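Local coordinates for tRNA (guanine-N(1)-)-methyltransferase (Aquifex aeolicus, PDB 1OY5), which probably methylates N1 of guanosine-37 in various tRNAs, drawing the methyl group from S-adenosyl-L-methionine, at residues E215-V218 with K219-D223. Numbering follows the deposited sequence.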
# COMPACT_ATOMS: atom_id res chain seq x y z
N GLU A 215 21.57 -1.12 16.25
CA GLU A 215 21.09 -0.66 14.94
C GLU A 215 21.42 -1.64 13.82
O GLU A 215 20.87 -1.53 12.72
CB GLU A 215 21.67 0.73 14.61
CG GLU A 215 21.05 1.42 13.39
CD GLU A 215 21.44 2.88 13.26
OE1 GLU A 215 22.62 3.21 13.52
OE2 GLU A 215 20.58 3.71 12.90
N ASN A 216 22.28 -2.61 14.08
CA ASN A 216 22.67 -3.57 13.05
C ASN A 216 21.96 -4.91 13.22
O ASN A 216 21.64 -5.59 12.24
CB ASN A 216 24.20 -3.76 13.04
CG ASN A 216 24.90 -2.83 12.03
OD1 ASN A 216 24.39 -1.76 11.69
ND2 ASN A 216 26.07 -3.25 11.56
N THR A 217 21.68 -5.29 14.46
CA THR A 217 20.99 -6.54 14.72
C THR A 217 19.68 -6.57 13.94
O THR A 217 19.45 -7.44 13.09
CB THR A 217 20.73 -6.70 16.24
OG1 THR A 217 19.92 -5.63 16.72
CG2 THR A 217 22.02 -6.54 17.04
N VAL A 218 18.84 -5.58 14.20
CA VAL A 218 17.52 -5.49 13.59
C VAL A 218 17.53 -5.16 12.08
O VAL A 218 16.47 -4.98 11.48
CB VAL A 218 16.66 -4.45 14.35
CG1 VAL A 218 16.68 -4.73 15.86
CG2 VAL A 218 17.14 -3.04 14.07
N LYS A 219 18.72 -5.08 11.47
CA LYS A 219 18.85 -4.80 10.03
C LYS A 219 19.16 -6.08 9.23
O LYS A 219 18.75 -6.22 8.07
CB LYS A 219 19.95 -3.77 9.77
CG LYS A 219 19.56 -2.33 10.06
CD LYS A 219 20.69 -1.37 9.67
CE LYS A 219 20.32 0.08 9.89
NZ LYS A 219 19.23 0.52 8.99
N LYS A 220 19.91 -7.00 9.85
CA LYS A 220 20.23 -8.29 9.25
C LYS A 220 19.24 -9.35 9.74
O LYS A 220 19.40 -10.54 9.46
CB LYS A 220 21.66 -8.72 9.61
CG LYS A 220 22.77 -7.93 8.91
CD LYS A 220 22.78 -8.18 7.41
CE LYS A 220 23.87 -7.37 6.72
NZ LYS A 220 23.76 -7.46 5.25
N ARG A 221 18.22 -8.90 10.48
CA ARG A 221 17.20 -9.78 11.04
C ARG A 221 15.77 -9.32 10.74
O ARG A 221 14.96 -9.20 11.66
CB ARG A 221 17.36 -9.82 12.56
CG ARG A 221 17.21 -11.19 13.17
CD ARG A 221 17.73 -11.27 14.59
NE ARG A 221 18.89 -10.39 14.79
CZ ARG A 221 20.00 -10.42 14.06
NH1 ARG A 221 20.14 -11.27 13.06
NH2 ARG A 221 20.99 -9.58 14.33
N PRO A 222 15.48 -8.94 9.50
CA PRO A 222 14.12 -8.57 9.09
C PRO A 222 13.05 -9.48 9.64
O PRO A 222 11.98 -9.02 10.05
CB PRO A 222 14.19 -8.70 7.57
CG PRO A 222 15.58 -8.26 7.24
CD PRO A 222 16.45 -8.65 8.43
N ASP A 223 13.37 -10.76 9.69
CA ASP A 223 12.42 -11.75 10.09
C ASP A 223 13.05 -12.73 11.06
O ASP A 223 13.16 -12.45 12.26
CB ASP A 223 11.89 -12.44 8.84
CG ASP A 223 11.11 -11.50 7.95
OD1 ASP A 223 10.05 -10.99 8.39
OD2 ASP A 223 11.49 -11.19 6.80
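Lys219 lays its aliphatic chain back along the turn that precedes it, over the carbonyl oxygen of Glu215. With chi1 at -78° its CG stands anti to its own carbonyl carbon; the chain then runs extended as far as CE and bends only at the last torsion. Its CD comes to 3.1 Å from Glu215 O, and CE lies 3.8 Å from CG of Glu215. The two side chains travel side by side in the same direction, yet their charged ends do not meet: Glu215 OE2 and Lys219 NZ are 5.2 Å apart, too far for a salt bridge, leaving at most a weak long-range attraction. The other carboxylate oxygen of Glu215 takes a weak hydrogen bond from His212, in helix 207-213.

Under this lysine the backbone closes a short, helix-like turn. Asn216 O accepts two backbone N-H groups: Lys220 N at 3.3 Å, an i to i+4 bond almost in line with the carbonyl, and Lys219 N at 3.1 Å, which comes from well above the carbonyl plane. A weak bond from Lys220 N to Thr217 O adds to the turn. This turn lies in the loop that follows helix 207-213, at the surface and away from the predicted cofactor site of this SPOUT-clan methyltransferase; just beyond it, Pro222 and Asp223 pack on Ser133 and Glu131 of the second subunit.

Thr217 meets Arg221 one turn on. The arginine folds back, bent at chi3 (-33°), and sets one face of its guanidinium over Thr217 O, with CZ 3.2 Å from that oxygen; NE and NH2 meet it at angles too poor for a hydrogen bond. NH2 lies beside the base of the threonine, 3.5 Å from Thr217 CB. The hydroxyl of Thr217 is engaged elsewhere, hydrogen-bonded to the carbonyl of Ile214.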